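Local coordinates for protein beta-mannosidase (Trichoderma harzianum, PDB 4CVU) that probably hydrolyses terminal, non-reducing beta-D-mannose residues from oligosaccharides, as a fungal glycosidase of glycoside hydrolase family 2, at residues A[757-762]-A[793-798]; A[383-388]-A[415-420]; A[752-757]-A[800-805]. One frame throughout, in Å; residues are numbered along the deposited sequence.

Interaction 1. Residues A[757-762]-A[793-798]; sequences VTSDLW and FNVGAI
Val757 and Phe793 meet in a sheet-to-sheet contact within an Ig-like domain, strand 752-759 belonging to one antiparallel sheet and strand 790-795 to the one packed against it. The strand axes approach to 7.8 Å and cross at -37°, a separation bridged by side chains. Val757 CG1 lies over one face of the Phe793 ring, displaced toward the rim, in a CH-pi contact 3.9 Å from the centroid. The two side chains run at about a right angle, and Val769 of strand 765-774 packs on both. Two residues on, Ser759 CB touches Val795 CG1 at 3.7 Å. Ser759 OG lies anti to the backbone N (chi1 168°) and accepts from Leu761 N in an ST turn; a water joins the same OG to Gly796 O. Past the strand ends the two segments come together directly, Ile798 N donating to Leu761 O at 2.8 Å and nearly in line with the carbonyl. Ile798 then lies alongside Trp762, its CD1 3.7 Å from Trp762 CD1, while the Trp762 ring stacks on His380. In this domain that loop-to-loop bond closes one end of the contact; the side chains packed between two facing antiparallel sheets form the core of an Ig-like beta sandwich.

Interaction 2. Residues A[383-388]-A[415-420]; sequences YAKGAN and NFNMLR
The ring of Phe416 overlaps the methyl of Ala387, with Phe416 CE2 3.5 Å from Ala387 CB. The contact belongs to a beta-alpha-beta unit, strand 380-389, helix 401-413 and strand 418-421, of the (beta/alpha)8 barrel that forms the catalytic domain in family 2 glycosidases. Asn415, with positive phi, is the C-prime residue of the Schellman motif that ends the helix and turns the chain into the second strand.

There the carboxamide of Asn417 takes the place of a strand neighbour. Its CG sits between the backbone N and the carbonyl carbon (chi1 55°), and the end of the side chain comes toward residues 383-385. Asn417 ND2 donates to Tyr383 O at 3.2 Å, close to the plane of its own amide. Asn417 OD1 accepts from Lys385 N at 3.0 Å; the amide thus bonds to backbone through both its nitrogen and its oxygen. Lys385 O is gripped twice in turn, by Asn417 N at 2.9 Å and by Met418 N at a longer 3.3 Å. Beside it, Met418 SD rests 3.9 Å from Ala384 CB.

Further along, Asn388 and Arg420 form a parallel pair, with Arg420 N donating to Ala387 O at 3.0 Å, and send their side chains to the same face of the sheet. This is the C-terminal end of the barrel strands, where the active site lies in such barrels. Salt bridges to Glu446 and Glu594 and a bond to Asn488 hold the guanidinium, while Asn593 O and Tyr705 O accept from Asn388 ND2. The amide and guanidinium planes stand 87° apart, and Arg420 NH1 donates to Asn388 OD1 at 2.8 Å in a bent bond (134° at the hydrogen), with OD1 well out of the guanidinium plane.

Interaction 3. Residues A[752-757]-A[800-805]; sequences ELEIWV and TTQIIT
A classic beta bulge interrupts the antiparallel ladder between strands 752-759 and 799-807, with Ile803 and Ile804 both set against Ile755. The single carbonyl Ile755 O takes two donors, Ile803 N at 2.9 Å and Ile804 N at a longer 3.3 Å, and the register moves by one residue. Pairing resumes with Trp756 and Gln802, a non-hydrogen-bonded pair, and then Val757 with Thr801, hydrogen-bonded, where Val757 N donates to Thr801 O at 2.9 Å.

On one face of the sheet the aliphatic groups gather. Ile755 CD1 touches Ile804 CB, and Ile803 CD1 reaches Val757 CG2 at 3.8 Å. On the other face Gln802 crosses Trp756. Its CB stands 3.6 Å above the centre of the six-membered ring in a CH-pi contact, and CG, anti to the backbone N (chi1 -163°), carries the chain on over the indole, with the amide only 19° from the ring plane. Glu754 OE1 fixes the rotation of that indole by accepting from Trp756 NE1 at 3.0 Å, exactly in the ring plane.

Strand 740-747 flanks 752-759 along its other edge and brings Phe745 to Trp756. Arg692 of helix 664-692 makes a cation-pi contact with the same indole, while Ile755, Val757, Ile803 and Ile804 pack on strand 765-774 of the facing sheet.

Interactions 1 and 3 illustrate how one strand can serve two contacts: strand 752-759 pairs edge to edge in interaction 3 and packs across the sandwich in interaction 1, with Val757 common to both and centres 13 Å apart. Thr758 OG1 and Thr800 OG1, 2.7 Å apart and probably hydrogen-bonded, add a further tie. Interaction 2 lies in the barrel, its centre 18 Å from that of interaction 1, yet Asp760 OD2 forms a 2.7 Å salt bridge with Lys385 NZ that joins the two domains. Interaction 2, through Arg420, is probably the closest to the active site. The Ig-like domain lies farther out, and in interaction 3 the Glu754 side chain is about 3 Å from a bound sodium ion.

Interaction 1. Residues A[757-762]-A[793-798]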
loop_
_atom_site.group_PDB
_atom_site.type_symbol
_atom_site.label_atom_id
_atom_site.label_comp_id
_atom_site.label_asym_id
_atom_site.label_seq_id
_atom_site.Cartn_x
_atom_site.Cartn_y
_atom_site.Cartn_z
ATOM N N VAL A 757 -23.967 16.936 -38.860
ATOM C CA VAL A 757 -24.875 16.919 -37.726
ATOM C C VAL A 757 -25.687 15.609 -37.742
ATOM O O VAL A 757 -26.310 15.250 -38.770
ATOM C CB VAL A 757 -25.822 18.125 -37.726
ATOM C CG1 VAL A 757 -26.893 17.978 -36.657
ATOM C CG2 VAL A 757 -25.055 19.432 -37.525
ATOM N N THR A 758 -25.726 14.934 -36.591
ATOM C CA THR A 758 -26.355 13.615 -36.480
ATOM C C THR A 758 -27.316 13.609 -35.312
ATOM O O THR A 758 -26.990 14.128 -34.260
ATOM C CB THR A 758 -25.286 12.506 -36.277
ATOM O OG1 THR A 758 -24.403 12.461 -37.403
ATOM C CG2 THR A 758 -25.939 11.148 -36.137
ATOM N N SER A 759 -28.501 13.024 -35.502
ATOM C CA SER A 759 -29.573 13.062 -34.490
ATOM C C SER A 759 -30.168 11.686 -34.301
ATOM O O SER A 759 -30.420 11.011 -35.287
ATOM C CB SER A 759 -30.687 14.036 -34.924
ATOM O OG SER A 759 -31.834 13.890 -34.121
ATOM N N ASP A 760 -30.413 11.271 -33.056
ATOM C CA ASP A 760 -31.083 9.989 -32.835
ATOM C C ASP A 760 -32.597 10.083 -32.543
ATOM O O ASP A 760 -33.244 9.080 -32.187
ATOM C CB ASP A 760 -30.368 9.180 -31.755
ATOM C CG ASP A 760 -30.585 9.722 -30.355
ATOM O OD1 ASP A 760 -31.252 10.787 -30.170
ATOM O OD2 ASP A 760 -30.059 9.063 -29.436
ATOM N N LEU A 761 -33.133 11.290 -32.664
ATOM C CA LEU A 761 -34.541 11.536 -32.387
ATOM C C LEU A 761 -35.405 10.887 -33.465
ATOM O O LEU A 761 -34.930 10.623 -34.583
ATOM C CB LEU A 761 -34.816 13.036 -32.308
ATOM C CG LEU A 761 -34.059 13.790 -31.217
ATOM C CD1 LEU A 761 -34.193 15.291 -31.450
ATOM C CD2 LEU A 761 -34.520 13.410 -29.816
ATOM N N TRP A 762 -36.662 10.626 -33.124
ATOM C CA TRP A 762 -37.582 9.912 -34.036
ATOM C C TRP A 762 -38.423 10.859 -34.909
ATOM O O TRP A 762 -39.425 10.458 -35.481
ATOM C CB TRP A 762 -38.497 8.944 -33.269
ATOM C CG TRP A 762 -37.764 7.876 -32.433
ATOM C CD1 TRP A 762 -36.409 7.620 -32.408
ATOM C CD2 TRP A 762 -38.362 6.924 -31.557
ATOM N NE1 TRP A 762 -36.150 6.590 -31.567
ATOM C CE2 TRP A 762 -37.323 6.154 -31.009
ATOM C CE3 TRP A 762 -39.684 6.657 -31.159
ATOM C CZ2 TRP A 762 -37.561 5.128 -30.078
ATOM C CZ3 TRP A 762 -39.916 5.647 -30.241
ATOM C CH2 TRP A 762 -38.861 4.894 -29.712
ATOM N N PHE A 793 -29.260 24.059 -39.973
ATOM C CA PHE A 793 -29.370 22.685 -40.488
ATOM C C PHE A 793 -30.775 22.124 -40.304
ATOM O O PHE A 793 -31.512 22.527 -39.412
ATOM C CB PHE A 793 -28.345 21.745 -39.824
ATOM C CG PHE A 793 -28.576 21.534 -38.352
ATOM C CD1 PHE A 793 -29.450 20.553 -37.904
ATOM C CD2 PHE A 793 -27.928 22.316 -37.414
ATOM C CE1 PHE A 793 -29.679 20.372 -36.552
ATOM C CE2 PHE A 793 -28.154 22.126 -36.059
ATOM C CZ PHE A 793 -29.034 21.161 -35.629
ATOM N N ASN A 794 -31.124 21.191 -41.178
ATOM C CA ASN A 794 -32.245 20.288 -40.954
ATOM C C ASN A 794 -31.733 18.870 -41.034
ATOM O O ASN A 794 -30.975 18.543 -41.939
ATOM C CB ASN A 794 -33.334 20.483 -41.992
ATOM C CG ASN A 794 -34.090 21.765 -41.784
ATOM O OD1 ASN A 794 -35.102 21.781 -41.104
ATOM N ND2 ASN A 794 -33.579 22.852 -42.331
ATOM N N VAL A 795 -32.149 18.038 -40.085
ATOM C CA VAL A 795 -31.719 16.647 -40.046
ATOM C C VAL A 795 -32.909 15.730 -39.828
ATOM O O VAL A 795 -33.753 15.991 -38.964
ATOM C CB VAL A 795 -30.626 16.438 -38.970
ATOM C CG1 VAL A 795 -31.189 16.595 -37.551
ATOM C CG2 VAL A 795 -29.966 15.080 -39.147
ATOM N N GLY A 796 -32.974 14.663 -40.619
ATOM C CA GLY A 796 -34.047 13.686 -40.532
ATOM C C GLY A 796 -34.046 12.879 -39.238
ATOM O O GLY A 796 -33.068 12.880 -38.458
ATOM N N ALA A 797 -35.147 12.199 -38.991
ATOM C CA ALA A 797 -35.232 11.285 -37.877
ATOM C C ALA A 797 -34.151 10.183 -37.990
ATOM O O ALA A 797 -33.923 9.618 -39.071
ATOM C CB ALA A 797 -36.617 10.654 -37.831
ATOM N N ILE A 798 -33.510 9.881 -36.865
ATOM C CA ILE A 798 -32.407 8.903 -36.805
ATOM C C ILE A 798 -31.529 8.986 -38.063
ATOM O O ILE A 798 -31.439 8.044 -38.828
ATOM C CB ILE A 798 -32.911 7.449 -36.560
ATOM C CG1 ILE A 798 -33.817 7.387 -35.318
ATOM C CG2 ILE A 798 -31.715 6.521 -36.329
ATOM C CD1 ILE A 798 -34.482 6.062 -35.103
HETATM O O HOH W 1 -33.686 14.208 -36.099
#

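Interaction 2. Residues A[383-388]-A[415-420]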
loop_
_atom_site.group_PDB
_atom_site.type_symbol
_atom_site.label_atom_id
_atom_site.label_comp_id
_atom_site.label_asym_id
_atom_site.label_seq_id
_atom_site.Cartn_x
_atom_site.Cartn_y
_atom_site.Cartn_z
ATOM N N TYR A 383 -31.492 4.086 -32.282
ATOM C CA TYR A 383 -30.033 4.000 -32.273
ATOM C C TYR A 383 -29.569 3.567 -30.869
ATOM O O TYR A 383 -29.793 4.313 -29.913
ATOM C CB TYR A 383 -29.371 5.344 -32.616
ATOM C CG TYR A 383 -27.935 5.132 -33.047
ATOM C CD1 TYR A 383 -26.922 5.013 -32.112
ATOM C CD2 TYR A 383 -27.616 4.968 -34.386
ATOM C CE1 TYR A 383 -25.613 4.759 -32.492
ATOM C CE2 TYR A 383 -26.312 4.716 -34.776
ATOM C CZ TYR A 383 -25.314 4.599 -33.823
ATOM O OH TYR A 383 -24.008 4.324 -34.176
ATOM N N ALA A 384 -28.944 2.400 -30.753
ATOM C CA ALA A 384 -28.465 1.933 -29.430
ATOM C C ALA A 384 -27.165 2.630 -29.079
ATOM O O ALA A 384 -26.316 2.842 -29.945
ATOM C CB ALA A 384 -28.288 0.436 -29.431
ATOM N N LYS A 385 -27.046 3.059 -27.823
ATOM C CA LYS A 385 -25.891 3.799 -27.393
ATOM C C LYS A 385 -25.499 3.216 -26.042
ATOM O O LYS A 385 -26.347 3.123 -25.185
ATOM C CB LYS A 385 -26.246 5.270 -27.251
ATOM C CG LYS A 385 -26.650 5.983 -28.559
ATOM C CD LYS A 385 -26.954 7.471 -28.379
ATOM C CE LYS A 385 -28.067 7.683 -27.349
ATOM N NZ LYS A 385 -28.563 9.079 -27.233
ATOM N N GLY A 386 -24.266 2.771 -25.889
ATOM C CA GLY A 386 -23.801 2.314 -24.576
ATOM C C GLY A 386 -22.464 1.614 -24.656
ATOM O O GLY A 386 -21.540 2.103 -25.360
ATOM N N ALA A 387 -22.349 0.514 -23.893
ATOM C CA ALA A 387 -21.051 -0.174 -23.658
ATOM C C ALA A 387 -21.227 -1.619 -23.190
ATOM O O ALA A 387 -22.359 -2.068 -23.008
ATOM C CB ALA A 387 -20.198 0.591 -22.658
ATOM N N ASN A 388 -20.108 -2.332 -23.009
ATOM C CA ASN A 388 -20.112 -3.720 -22.534
ATOM C C ASN A 388 -19.878 -3.761 -21.018
ATOM O O ASN A 388 -18.925 -3.213 -20.524
ATOM C CB ASN A 388 -19.041 -4.500 -23.221
ATOM C CG ASN A 388 -19.376 -4.748 -24.708
ATOM O OD1 ASN A 388 -19.834 -5.844 -25.078
ATOM N ND2 ASN A 388 -19.159 -3.771 -25.534
ATOM N N ASN A 415 -25.530 9.135 -21.301
ATOM C CA ASN A 415 -26.618 9.032 -22.262
ATOM C C ASN A 415 -26.805 7.632 -22.868
ATOM O O ASN A 415 -27.186 7.541 -24.007
ATOM C CB ASN A 415 -26.452 10.096 -23.402
ATOM C CG ASN A 415 -26.497 11.517 -22.889
ATOM O OD1 ASN A 415 -27.432 11.916 -22.246
ATOM N ND2 ASN A 415 -25.458 12.263 -23.127
ATOM N N PHE A 416 -26.557 6.572 -22.092
ATOM C CA PHE A 416 -26.747 5.210 -22.548
ATOM C C PHE A 416 -28.238 4.870 -22.696
ATOM O O PHE A 416 -29.050 5.442 -22.056
ATOM C CB PHE A 416 -26.124 4.187 -21.562
ATOM C CG PHE A 416 -24.641 4.025 -21.656
ATOM C CD1 PHE A 416 -23.812 5.085 -21.853
ATOM C CD2 PHE A 416 -24.089 2.821 -21.460
ATOM C CE1 PHE A 416 -22.458 4.918 -21.862
ATOM C CE2 PHE A 416 -22.753 2.653 -21.477
ATOM C CZ PHE A 416 -21.936 3.701 -21.666
ATOM N N ASN A 417 -28.589 3.953 -23.574
ATOM C CA ASN A 417 -29.864 3.266 -23.496
ATOM C C ASN A 417 -29.707 1.762 -23.500
ATOM O O ASN A 417 -30.704 1.048 -23.388
ATOM C CB ASN A 417 -30.839 3.739 -24.576
ATOM C CG ASN A 417 -30.268 3.616 -25.954
ATOM O OD1 ASN A 417 -29.492 2.723 -26.204
ATOM N ND2 ASN A 417 -30.559 4.578 -26.817
ATOM N N MET A 418 -28.456 1.274 -23.529
ATOM C CA MET A 418 -28.188 -0.162 -23.585
ATOM C C MET A 418 -26.830 -0.500 -22.975
ATOM O O MET A 418 -25.876 0.287 -23.099
ATOM C CB MET A 418 -28.211 -0.651 -25.063
ATOM C CG MET A 418 -28.084 -2.151 -25.229
ATOM S SD MET A 418 -28.188 -2.657 -26.980
ATOM C CE MET A 418 -29.941 -2.821 -27.199
ATOM N N LEU A 419 -26.791 -1.641 -22.273
ATOM C CA LEU A 419 -25.582 -2.363 -21.953
ATOM C C LEU A 419 -25.633 -3.746 -22.571
ATOM O O LEU A 419 -26.680 -4.433 -22.548
ATOM C CB LEU A 419 -25.358 -2.497 -20.418
ATOM C CG LEU A 419 -25.228 -1.215 -19.621
ATOM C CD1 LEU A 419 -25.315 -1.486 -18.120
ATOM C CD2 LEU A 419 -23.938 -0.505 -19.930
ATOM N N ARG A 420 -24.492 -4.202 -23.083
ATOM C CA ARG A 420 -24.326 -5.592 -23.392
ATOM C C ARG A 420 -23.733 -6.299 -22.207
ATOM O O ARG A 420 -22.605 -5.993 -21.829
ATOM C CB ARG A 420 -23.401 -5.793 -24.587
ATOM C CG ARG A 420 -22.913 -7.220 -24.694
ATOM C CD ARG A 420 -22.410 -7.485 -26.096
ATOM N NE ARG A 420 -21.831 -8.820 -26.224
ATOM C CZ ARG A 420 -20.564 -9.108 -26.513
ATOM N NH1 ARG A 420 -19.644 -8.171 -26.696
ATOM N NH2 ARG A 420 -20.207 -10.372 -26.623
HETATM O O HOH W 2 -30.204 8.852 -24.939
#

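Interaction 3. Residues A[752-757]-A[800-805]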
loop_
_atom_site.group_PDB
_atom_site.type_symbol
_atom_site.label_atom_id
_atom_site.label_comp_id
_atom_site.label_asym_id
_atom_site.label_seq_id
_atom_site.Cartn_x
_atom_site.Cartn_y
_atom_site.Cartn_z
ATOM N N GLU A 752 -8.722 17.648 -45.654
ATOM C CA GLU A 752 -10.106 18.079 -45.807
ATOM C C GLU A 752 -10.871 17.952 -44.483
ATOM O O GLU A 752 -10.804 16.917 -43.815
ATOM C CB GLU A 752 -10.777 17.222 -46.888
ATOM C CG GLU A 752 -11.983 17.869 -47.571
ATOM C CD GLU A 752 -11.599 18.786 -48.730
ATOM O OE1 GLU A 752 -10.380 18.943 -48.976
ATOM O OE2 GLU A 752 -12.508 19.355 -49.401
ATOM N N LEU A 753 -11.603 18.994 -44.119
ATOM C CA LEU A 753 -12.496 18.966 -42.960
ATOM C C LEU A 753 -13.964 18.861 -43.423
ATOM O O LEU A 753 -14.370 19.542 -44.377
ATOM C CB LEU A 753 -12.292 20.211 -42.085
ATOM C CG LEU A 753 -13.277 20.531 -40.957
ATOM C CD1 LEU A 753 -13.235 19.507 -39.838
ATOM C CD2 LEU A 753 -13.004 21.934 -40.410
ATOM N N GLU A 754 -14.725 17.977 -42.764
ATOM C CA GLU A 754 -16.182 17.895 -42.925
ATOM C C GLU A 754 -16.814 17.986 -41.561
ATOM O O GLU A 754 -16.287 17.423 -40.617
ATOM C CB GLU A 754 -16.606 16.586 -43.563
ATOM C CG GLU A 754 -16.028 16.389 -44.958
ATOM C CD GLU A 754 -16.514 15.120 -45.637
ATOM O OE1 GLU A 754 -17.187 14.299 -44.996
ATOM O OE2 GLU A 754 -16.213 14.936 -46.840
ATOM N N ILE A 755 -17.919 18.727 -41.457
ATOM C CA ILE A 755 -18.730 18.728 -40.246
ATOM C C ILE A 755 -20.131 18.229 -40.579
ATOM O O ILE A 755 -20.793 18.728 -41.492
ATOM C CB ILE A 755 -18.799 20.103 -39.573
ATOM C CG1 ILE A 755 -17.379 20.549 -39.227
ATOM C CG2 ILE A 755 -19.620 20.004 -38.292
ATOM C CD1 ILE A 755 -17.217 22.021 -39.129
ATOM N N TRP A 756 -20.561 17.221 -39.834
ATOM C CA TRP A 756 -21.874 16.621 -39.997
ATOM C C TRP A 756 -22.652 16.771 -38.722
ATOM O O TRP A 756 -22.064 16.726 -37.627
ATOM C CB TRP A 756 -21.725 15.133 -40.270
ATOM C CG TRP A 756 -21.053 14.796 -41.550
ATOM C CD1 TRP A 756 -19.759 14.988 -41.866
ATOM C CD2 TRP A 756 -21.656 14.157 -42.668
ATOM N NE1 TRP A 756 -19.502 14.501 -43.132
ATOM C CE2 TRP A 756 -20.657 13.976 -43.639
ATOM C CE3 TRP A 756 -22.943 13.671 -42.926
ATOM C CZ2 TRP A 756 -20.905 13.364 -44.870
ATOM C CZ3 TRP A 756 -23.195 13.072 -44.153
ATOM C CH2 TRP A 756 -22.180 12.927 -45.115
ATOM N N VAL A 757 -23.967 16.936 -38.860
ATOM C CA VAL A 757 -24.875 16.919 -37.726
ATOM C C VAL A 757 -25.687 15.609 -37.742
ATOM O O VAL A 757 -26.310 15.250 -38.770
ATOM C CB VAL A 757 -25.822 18.125 -37.726
ATOM C CG1 VAL A 757 -26.893 17.978 -36.657
ATOM C CG2 VAL A 757 -25.055 19.432 -37.525
ATOM N N THR A 800 -28.450 11.814 -40.436
ATOM C CA THR A 800 -27.300 12.712 -40.405
ATOM C C THR A 800 -27.411 13.694 -41.574
ATOM O O THR A 800 -28.149 13.430 -42.516
ATOM C CB THR A 800 -25.997 11.905 -40.479
ATOM O OG1 THR A 800 -24.906 12.708 -40.032
ATOM C CG2 THR A 800 -25.741 11.395 -41.912
ATOM N N THR A 801 -26.695 14.823 -41.506
ATOM C CA THR A 801 -26.616 15.766 -42.643
ATOM C C THR A 801 -25.274 16.476 -42.671
ATOM O O THR A 801 -24.776 16.888 -41.632
ATOM C CB THR A 801 -27.778 16.802 -42.579
ATOM O OG1 THR A 801 -27.756 17.652 -43.719
ATOM C CG2 THR A 801 -27.701 17.660 -41.345
ATOM N N GLN A 802 -24.685 16.626 -43.854
ATOM C CA GLN A 802 -23.412 17.328 -43.976
ATOM C C GLN A 802 -23.613 18.853 -44.067
ATOM O O GLN A 802 -24.328 19.330 -44.940
ATOM C CB GLN A 802 -22.624 16.823 -45.178
ATOM C CG GLN A 802 -21.144 17.212 -45.102
ATOM C CD GLN A 802 -20.354 16.817 -46.325
ATOM O OE1 GLN A 802 -20.760 15.975 -47.081
ATOM N NE2 GLN A 802 -19.219 17.422 -46.504
ATOM N N ILE A 803 -22.978 19.604 -43.162
ATOM C CA ILE A 803 -23.196 21.057 -43.070
ATOM C C ILE A 803 -21.992 21.907 -43.490
ATOM O O ILE A 803 -22.156 23.056 -43.827
ATOM C CB ILE A 803 -23.665 21.496 -41.657
ATOM C CG1 ILE A 803 -22.637 21.169 -40.570
ATOM C CG2 ILE A 803 -24.989 20.853 -41.318
ATOM C CD1 ILE A 803 -22.846 21.980 -39.299
ATOM N N ILE A 804 -20.788 21.341 -43.451
ATOM C CA ILE A 804 -19.577 22.060 -43.842
ATOM C C ILE A 804 -18.632 21.109 -44.572
ATOM O O ILE A 804 -18.460 19.958 -44.175
ATOM C CB ILE A 804 -18.815 22.628 -42.610
ATOM C CG1 ILE A 804 -19.556 23.813 -41.958
ATOM C CG2 ILE A 804 -17.403 23.038 -42.995
ATOM C CD1 ILE A 804 -19.611 25.079 -42.802
ATOM N N THR A 805 -18.028 21.591 -45.641
ATOM C CA THR A 805 -16.849 20.956 -46.176
ATOM C C THR A 805 -15.812 22.030 -46.474
ATOM O O THR A 805 -16.167 23.097 -46.975
ATOM C CB THR A 805 -17.147 20.127 -47.431
ATOM O OG1 THR A 805 -16.009 19.313 -47.738
ATOM C CG2 THR A 805 -17.490 20.996 -48.631
#